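Local coordinates for protein nicastrin (Dictyostelium purpureum, PDB 4R12) that probably serves as an essential, putatively substrate-recruiting subunit of gamma-secretase, the complex that cleaves membrane proteins such as Notch receptors within the membrane, at residues 320-325 with 395-400; 355-360 with 435-440. All blocks are in the same frame, centred on the assembly; numbering follows the deposited sequence.

Contact 1: residues 320-325 with 395-400; sequences STIIEL and IPVVVI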
ATOM      1  N   SER A 320      12.014 -14.046 -17.690  1.00 34.38           N
ATOM      2  CA  SER A 320      13.451 -14.297 -17.788  1.00 36.43           C
ATOM      3  C   SER A 320      14.277 -13.301 -16.976  1.00 36.02           C
ATOM      4  O   SER A 320      15.494 -13.455 -16.868  1.00 34.91           O
ATOM      5  CB  SER A 320      13.890 -14.258 -19.251  1.00 38.75           C
ATOM      6  OG  SER A 320      13.790 -12.937 -19.765  1.00 40.63           O
ATOM      7  N   THR A 321      13.609 -12.291 -16.420  1.00 32.14           N
ATOM      8  CA  THR A 321      14.251 -11.266 -15.598  1.00 30.64           C
ATOM      9  C   THR A 321      13.207 -10.592 -14.728  1.00 29.63           C
ATOM     10  O   THR A 321      12.152 -10.227 -15.215  1.00 29.16           O
ATOM     11  CB  THR A 321      14.943 -10.177 -16.446  1.00 32.92           C
ATOM     12  OG1 THR A 321      15.997 -10.756 -17.228  1.00 36.29           O
ATOM     13  CG2 THR A 321      15.521  -9.092 -15.550  1.00 30.71           C
ATOM     14  N   ILE A 322      13.492 -10.429 -13.442  1.00 30.09           N
ATOM     15  CA  ILE A 322      12.573  -9.704 -12.577  1.00 29.44           C
ATOM     16  C   ILE A 322      13.269  -8.501 -11.963  1.00 26.68           C
ATOM     17  O   ILE A 322      14.314  -8.640 -11.329  1.00 29.29           O
ATOM     18  CB  ILE A 322      12.019 -10.603 -11.452  1.00 28.32           C
ATOM     19  CG1 ILE A 322      11.162 -11.726 -12.049  1.00 28.49           C
ATOM     20  CG2 ILE A 322      11.210  -9.772 -10.466  1.00 28.80           C
ATOM     21  CD1 ILE A 322      10.670 -12.739 -11.019  1.00 29.71           C
ATOM     22  N   ILE A 323      12.696  -7.322 -12.170  1.00 26.20           N
ATOM     23  CA  ILE A 323      13.146  -6.107 -11.514  1.00 24.27           C
ATOM     24  C   ILE A 323      12.054  -5.624 -10.539  1.00 24.52           C
ATOM     25  O   ILE A 323      10.906  -5.428 -10.942  1.00 25.17           O
ATOM     26  CB  ILE A 323      13.446  -4.988 -12.543  1.00 27.20           C
ATOM     27  CG1 ILE A 323      14.312  -5.524 -13.690  1.00 28.14           C
ATOM     28  CG2 ILE A 323      14.103  -3.787 -11.876  1.00 25.17           C
ATOM     29  CD1 ILE A 323      15.713  -5.898 -13.258  1.00 30.63           C
ATOM     30  N   GLU A 324      12.411  -5.430  -9.274  1.00 24.41           N
ATOM     31  CA  GLU A 324      11.457  -4.933  -8.294  1.00 24.34           C
ATOM     32  C   GLU A 324      11.921  -3.617  -7.688  1.00 23.67           C
ATOM     33  O   GLU A 324      13.084  -3.463  -7.319  1.00 24.72           O
ATOM     34  CB  GLU A 324      11.225  -5.948  -7.167  1.00 24.25           C
ATOM     35  CG  GLU A 324      10.214  -5.453  -6.104  1.00 24.25           C
ATOM     36  CD  GLU A 324       9.946  -6.480  -5.021  1.00 25.29           C
ATOM     37  OE1 GLU A 324      10.502  -7.603  -5.120  1.00 25.83           O
ATOM     38  OE2 GLU A 324       9.195  -6.162  -4.060  1.00 24.29           O
ATOM     39  N   LEU A 325      10.995  -2.670  -7.594  1.00 22.71           N
ATOM     40  CA  LEU A 325      11.234  -1.436  -6.865  1.00 21.56           C
ATOM     41  C   LEU A 325      10.696  -1.602  -5.443  1.00 22.44           C
ATOM     42  O   LEU A 325       9.545  -1.955  -5.266  1.00 23.36           O
ATOM     43  CB  LEU A 325      10.550  -0.261  -7.565  1.00 20.49           C
ATOM     44  CG  LEU A 325      10.879  -0.141  -9.052  1.00 22.15           C
ATOM     45  CD1 LEU A 325      10.246   1.129  -9.585  1.00 22.58           C
ATOM     46  CD2 LEU A 325      12.395  -0.143  -9.279  1.00 23.65           C
ATOM     47  N   ILE A 395      16.408 -17.484 -12.899  1.00 39.88           N
ATOM     48  CA  ILE A 395      16.429 -16.195 -13.580  1.00 38.59           C
ATOM     49  C   ILE A 395      16.955 -15.076 -12.686  1.00 38.20           C
ATOM     50  O   ILE A 395      16.848 -15.153 -11.467  1.00 35.56           O
ATOM     51  CB  ILE A 395      15.025 -15.814 -14.082  1.00 38.71           C
ATOM     52  CG1 ILE A 395      14.046 -15.742 -12.912  1.00 37.14           C
ATOM     53  CG2 ILE A 395      14.531 -16.825 -15.113  1.00 37.92           C
ATOM     54  CD1 ILE A 395      12.749 -15.085 -13.276  1.00 34.94           C
ATOM     55  N   PRO A 396      17.533 -14.029 -13.296  1.00 34.26           N
ATOM     56  CA  PRO A 396      18.060 -12.929 -12.486  1.00 34.51           C
ATOM     57  C   PRO A 396      16.947 -12.097 -11.839  1.00 32.58           C
ATOM     58  O   PRO A 396      15.985 -11.692 -12.501  1.00 31.86           O
ATOM     59  CB  PRO A 396      18.860 -12.104 -13.498  1.00 34.27           C
ATOM     60  CG  PRO A 396      18.238 -12.424 -14.817  1.00 35.70           C
ATOM     61  CD  PRO A 396      17.826 -13.853 -14.731  1.00 35.53           C
ATOM     62  N   VAL A 397      17.096 -11.866 -10.542  1.00 32.44           N
ATOM     63  CA  VAL A 397      16.167 -11.059  -9.776  1.00 28.96           C
ATOM     64  C   VAL A 397      16.938  -9.917  -9.135  1.00 29.55           C
ATOM     65  O   VAL A 397      17.955 -10.138  -8.480  1.00 29.90           O
ATOM     66  CB  VAL A 397      15.459 -11.886  -8.696  1.00 30.12           C
ATOM     67  CG1 VAL A 397      14.608 -10.984  -7.807  1.00 29.14           C
ATOM     68  CG2 VAL A 397      14.609 -12.994  -9.328  1.00 29.20           C
ATOM     69  N   VAL A 398      16.476  -8.695  -9.369  1.00 28.22           N
ATOM     70  CA  VAL A 398      17.107  -7.516  -8.805  1.00 27.43           C
ATOM     71  C   VAL A 398      16.069  -6.712  -8.052  1.00 26.31           C
ATOM     72  O   VAL A 398      15.116  -6.200  -8.648  1.00 26.59           O
ATOM     73  CB  VAL A 398      17.748  -6.627  -9.879  1.00 28.43           C
ATOM     74  CG1 VAL A 398      18.404  -5.415  -9.225  1.00 30.02           C
ATOM     75  CG2 VAL A 398      18.775  -7.425 -10.715  1.00 30.44           C
ATOM     76  N   VAL A 399      16.246  -6.634  -6.742  1.00 27.20           N
ATOM     77  CA  VAL A 399      15.404  -5.796  -5.910  1.00 27.69           C
ATOM     78  C   VAL A 399      16.162  -4.497  -5.643  1.00 26.31           C
ATOM     79  O   VAL A 399      17.254  -4.506  -5.087  1.00 26.11           O
ATOM     80  CB  VAL A 399      15.029  -6.500  -4.591  1.00 26.59           C
ATOM     81  CG1 VAL A 399      14.102  -5.636  -3.759  1.00 24.84           C
ATOM     82  CG2 VAL A 399      14.378  -7.856  -4.886  1.00 26.16           C
ATOM     83  N   ILE A 400      15.584  -3.382  -6.067  1.00 25.00           N
ATOM     84  CA  ILE A 400      16.209  -2.080  -5.887  1.00 24.96           C
ATOM     85  C   ILE A 400      15.617  -1.361  -4.669  1.00 25.24           C
ATOM     86  O   ILE A 400      14.414  -1.147  -4.614  1.00 23.44           O
ATOM     87  CB  ILE A 400      16.022  -1.196  -7.146  1.00 24.30           C
ATOM     88  CG1 ILE A 400      16.517  -1.928  -8.402  1.00 24.60           C
ATOM     89  CG2 ILE A 400      16.711   0.146  -6.962  1.00 24.00           C
ATOM     90  CD1 ILE A 400      16.421  -1.085  -9.702  1.00 25.28           C
TER

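Contact 2: residues 355-360 with 435-440; sequences TDILDQ and STFIDR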
ATOM      1  N   THR A 355      22.793  -6.088 -13.417  1.00 30.96           N
ATOM      2  CA  THR A 355      23.226  -4.951 -12.598  1.00 30.81           C
ATOM      3  C   THR A 355      24.329  -4.123 -13.276  1.00 32.74           C
ATOM      4  O   THR A 355      24.428  -2.909 -13.039  1.00 31.44           O
ATOM      5  CB  THR A 355      23.726  -5.389 -11.201  1.00 33.98           C
ATOM      6  OG1 THR A 355      24.840  -6.271 -11.335  1.00 34.56           O
ATOM      7  CG2 THR A 355      22.604  -6.083 -10.401  1.00 32.91           C
ATOM      8  N   ASP A 356      25.152  -4.755 -14.112  1.00 30.81           N
ATOM      9  CA  ASP A 356      26.166  -3.990 -14.852  1.00 35.24           C
ATOM     10  C   ASP A 356      25.503  -2.907 -15.719  1.00 31.86           C
ATOM     11  O   ASP A 356      25.999  -1.785 -15.810  1.00 31.11           O
ATOM     12  CB  ASP A 356      27.036  -4.905 -15.725  1.00 33.54           C
ATOM     13  CG  ASP A 356      28.110  -5.655 -14.923  1.00 38.66           C
ATOM     14  OD1 ASP A 356      28.185  -5.492 -13.678  1.00 37.07           O
ATOM     15  OD2 ASP A 356      28.872  -6.420 -15.545  1.00 42.20           O
ATOM     16  N   ILE A 357      24.368  -3.234 -16.331  1.00 32.21           N
ATOM     17  CA  ILE A 357      23.665  -2.267 -17.175  1.00 33.64           C
ATOM     18  C   ILE A 357      23.091  -1.120 -16.336  1.00 30.75           C
ATOM     19  O   ILE A 357      23.157   0.054 -16.733  1.00 31.85           O
ATOM     20  CB  ILE A 357      22.548  -2.955 -17.991  1.00 34.41           C
ATOM     21  CG1 ILE A 357      23.170  -3.980 -18.941  1.00 35.24           C
ATOM     22  CG2 ILE A 357      21.751  -1.934 -18.786  1.00 31.46           C
ATOM     23  CD1 ILE A 357      22.236  -5.093 -19.339  1.00 34.92           C
ATOM     24  N   LEU A 358      22.546  -1.453 -15.168  1.00 31.14           N
ATOM     25  CA  LEU A 358      22.071  -0.423 -14.243  1.00 29.60           C
ATOM     26  C   LEU A 358      23.174   0.557 -13.859  1.00 30.00           C
ATOM     27  O   LEU A 358      22.955   1.768 -13.902  1.00 28.68           O
ATOM     28  CB  LEU A 358      21.484  -1.045 -12.969  1.00 29.32           C
ATOM     29  CG  LEU A 358      19.990  -1.342 -12.936  1.00 31.56           C
ATOM     30  CD1 LEU A 358      19.633  -2.037 -11.643  1.00 31.27           C
ATOM     31  CD2 LEU A 358      19.180  -0.054 -13.071  1.00 31.03           C
ATOM     32  N   ASP A 359      24.344   0.027 -13.490  1.00 29.24           N
ATOM     33  CA  ASP A 359      25.532   0.832 -13.178  1.00 29.35           C
ATOM     34  C   ASP A 359      25.919   1.759 -14.329  1.00 30.56           C
ATOM     35  O   ASP A 359      26.219   2.936 -14.124  1.00 32.06           O
ATOM     36  CB  ASP A 359      26.745  -0.063 -12.866  1.00 32.43           C
ATOM     37  CG  ASP A 359      26.591  -0.859 -11.571  1.00 36.38           C
ATOM     38  OD1 ASP A 359      25.760  -0.476 -10.713  1.00 34.72           O
ATOM     39  OD2 ASP A 359      27.318  -1.864 -11.415  1.00 35.09           O
ATOM     40  N   GLN A 360      25.940   1.199 -15.533  1.00 30.00           N
ATOM     41  CA  GLN A 360      26.284   1.947 -16.731  1.00 33.42           C
ATOM     42  C   GLN A 360      25.322   3.109 -16.968  1.00 30.87           C
ATOM     43  O   GLN A 360      25.757   4.235 -17.203  1.00 30.78           O
ATOM     44  CB  GLN A 360      26.290   1.028 -17.953  1.00 33.95           C
ATOM     45  CG  GLN A 360      27.437   0.015 -17.971  1.00 34.95           C
ATOM     46  CD  GLN A 360      27.220  -1.069 -19.011  1.00 38.93           C
ATOM     47  OE1 GLN A 360      26.526  -0.860 -20.012  1.00 41.44           O
ATOM     48  NE2 GLN A 360      27.803  -2.245 -18.774  1.00 42.93           N
ATOM     49  N   SER A 435      13.981   4.054 -16.861  1.00 22.92           N
ATOM     50  CA  SER A 435      13.416   4.010 -18.214  1.00 22.98           C
ATOM     51  C   SER A 435      14.461   3.556 -19.232  1.00 24.82           C
ATOM     52  O   SER A 435      14.205   2.688 -20.055  1.00 25.44           O
ATOM     53  CB  SER A 435      12.875   5.377 -18.627  1.00 24.58           C
ATOM     54  OG  SER A 435      11.888   5.833 -17.718  1.00 25.76           O
ATOM     55  N   THR A 436      15.643   4.151 -19.147  1.00 25.57           N
ATOM     56  CA  THR A 436      16.740   3.840 -20.061  1.00 26.55           C
ATOM     57  C   THR A 436      17.216   2.394 -19.856  1.00 26.41           C
ATOM     58  O   THR A 436      17.496   1.667 -20.817  1.00 27.91           O
ATOM     59  CB  THR A 436      17.895   4.829 -19.853  1.00 28.38           C
ATOM     60  OG1 THR A 436      17.422   6.162 -20.111  1.00 26.70           O
ATOM     61  CG2 THR A 436      19.074   4.514 -20.798  1.00 30.70           C
ATOM     62  N   PHE A 437      17.276   1.982 -18.595  1.00 26.18           N
ATOM     63  CA  PHE A 437      17.696   0.633 -18.235  1.00 26.19           C
ATOM     64  C   PHE A 437      16.744  -0.406 -18.822  1.00 27.46           C
ATOM     65  O   PHE A 437      17.179  -1.365 -19.455  1.00 29.19           O
ATOM     66  CB  PHE A 437      17.783   0.512 -16.706  1.00 25.74           C
ATOM     67  CG  PHE A 437      17.824  -0.906 -16.190  1.00 27.23           C
ATOM     68  CD1 PHE A 437      18.922  -1.722 -16.435  1.00 28.05           C
ATOM     69  CD2 PHE A 437      16.789  -1.401 -15.417  1.00 26.94           C
ATOM     70  CE1 PHE A 437      18.966  -3.026 -15.946  1.00 29.75           C
ATOM     71  CE2 PHE A 437      16.822  -2.709 -14.918  1.00 27.85           C
ATOM     72  CZ  PHE A 437      17.917  -3.520 -15.185  1.00 29.76           C
ATOM     73  N   ILE A 438      15.445  -0.216 -18.598  1.00 26.34           N
ATOM     74  CA  ILE A 438      14.444  -1.133 -19.127  1.00 25.99           C
ATOM     75  C   ILE A 438      14.502  -1.196 -20.648  1.00 28.11           C
ATOM     76  O   ILE A 438      14.454  -2.286 -21.232  1.00 29.47           O
ATOM     77  CB  ILE A 438      13.030  -0.736 -18.650  1.00 25.59           C
ATOM     78  CG1 ILE A 438      12.895  -1.063 -17.162  1.00 24.98           C
ATOM     79  CG2 ILE A 438      11.943  -1.448 -19.477  1.00 27.76           C
ATOM     80  CD1 ILE A 438      11.757  -0.351 -16.471  1.00 26.29           C
ATOM     81  N   ASP A 439      14.634  -0.041 -21.288  1.00 28.14           N
ATOM     82  CA  ASP A 439      14.774   0.013 -22.739  1.00 28.64           C
ATOM     83  C   ASP A 439      15.996  -0.786 -23.208  1.00 29.74           C
ATOM     84  O   ASP A 439      15.910  -1.556 -24.164  1.00 30.04           O
ATOM     85  CB  ASP A 439      14.865   1.468 -23.218  1.00 30.49           C
ATOM     86  CG  ASP A 439      15.035   1.579 -24.736  1.00 33.64           C
ATOM     87  OD1 ASP A 439      14.025   1.454 -25.467  1.00 32.72           O
ATOM     88  OD2 ASP A 439      16.179   1.786 -25.195  1.00 34.48           O
ATOM     89  N   ARG A 440      17.117  -0.642 -22.512  1.00 28.63           N
ATOM     90  CA  ARG A 440      18.323  -1.369 -22.907  1.00 31.60           C
ATOM     91  C   ARG A 440      18.164  -2.879 -22.741  1.00 31.42           C
ATOM     92  O   ARG A 440      18.484  -3.635 -23.667  1.00 31.01           O
ATOM     93  CB  ARG A 440      19.535  -0.865 -22.121  1.00 30.85           C
ATOM     94  CG  ARG A 440      19.985   0.525 -22.557  1.00 32.16           C
ATOM     95  CD  ARG A 440      21.389   0.849 -22.051  1.00 36.06           C
ATOM     96  NE  ARG A 440      22.366  -0.144 -22.501  1.00 40.09           N
ATOM     97  CZ  ARG A 440      23.581  -0.307 -21.977  1.00 40.47           C
ATOM     98  NH1 ARG A 440      23.996   0.455 -20.968  1.00 39.90           N
ATOM     99  NH2 ARG A 440      24.385  -1.245 -22.462  1.00 42.00           N
TER

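Contact 1: residues 320-325 with 395-400
Ile322 and Glu324 pair with Val397 and Val399 in a parallel ladder whose strand axes diverge by only 11°. Four backbone hydrogen bonds zigzag across it: Pro396 O accepts from Ile322 N at 2.9 Å, Ile322 O from Val398 N, Val398 O from Glu324 N, and Glu324 O from Ile400 N at 2.8 Å. Pro396 suits the ladder's start, because without an N-H it cannot continue the bonding; its CD sits 3.2 Å from Ser320 O instead. Ser320 O also receives a hydrogen bond from Thr321 OG1 (2.8 Å), which sits above the carbonyl plane. Thr321 OG1 lies 3.7 Å from Pro396 CG as well, the two side chains crossing at about a right angle. An alanine in place of Thr321 would probably leave Ser320 O without this hydroxyl and open a gap beside the proline ring.

On one face, Ile322 CD1 meets Ile395 CD1 at 3.9 Å, and Glu324, its CG anti to the backbone N (chi1 -180°), runs extended beside Val399. On the other face Ile323 CD1 packs on Val398 CB (4.0 Å), while Leu325 and Ile400 lie side by side. Beta-branched residues suit such extended, buried strands. The backbone bonds can hold the register whatever the side chains, whereas the Glu324 carboxylate, buried among hydrocarbon, relies on Ser385, Ser384 N and Asn326.

Contact 2: residues 355-360 with 435-440
Arg440 reaches across to Gln360 and grips a single atom with both terminal nitrogens: Arg440 NH1 lies 3.0 Å from Gln360 OE1, and NH2 is at a longer 3.3 Å from the same oxygen. Both bonds are bent, the one from NH2 more so, as expected when one acceptor is shared by two donors end-on. OE1 lies in the guanidinium plane, at its edge, although the amide plane itself is turned 34° from it. Glutamine suits this partly open margin because its extended chain brings a neutral but strongly polar carbonyl to the arginine, giving a charge-dipole contact.

Beneath this pair, Ile357 joins the polar margin to the apolar interior. Ile357 CG2 stands 3.8 Å above the Arg440 guanidinium plane, offset toward the rim. Ile357 CG2 also meets Phe437 CD1 at 3.7 Å, near the plane of the ring and at its edge. A branched aliphatic residue can thus pack against both flat groups at once.

Deeper still, Leu358 covers a face of the Phe437 ring. Leu358 CG lies 3.6 Å from the centroid of the Phe437 ring, almost on the normal, in a CH-pi contact, while Leu358 CD2 comes down over Phe437 CG at 3.5 Å. Phe437 CB points toward helix 352-362, and a chi1 of 164° sets CG anti to the backbone N; Val354, one turn before Leu358, also touches the ring.

The helix axes stand 9.5 Å apart, and a lone large aromatic spans much of that distance. The chemistry therefore grades from a charged, hydrogen-bonded rim into pure hydrocarbon packing, joining helices 352-362 and 427-441 above the strand face that carries Ile323, Val398 and Ile400.

Overall arrangement
Both contacts lie within the large lobe, which belongs to the zinc-exopeptidase clan, and their centres are about 12 Å apart. Along the chain their segments alternate: strand 319-325, helix 352-362, strand 397-401, helix 427-441. The two helices of contact 2 pack against the strand face that carries Ile323, Val398 and Ile400, whereas helix 385-389 packs on the face of Ile322 and Val397. Direct packing links the layers, with Ile323 CD1 3.8 Å from Phe437 CE2 and Ile400 CD1 3.9 Å from Leu358 CD1. Contact 1 is the buried strand layer and contact 2 its partly buried helical cover, so segments distant in sequence share one continuous alpha/beta core.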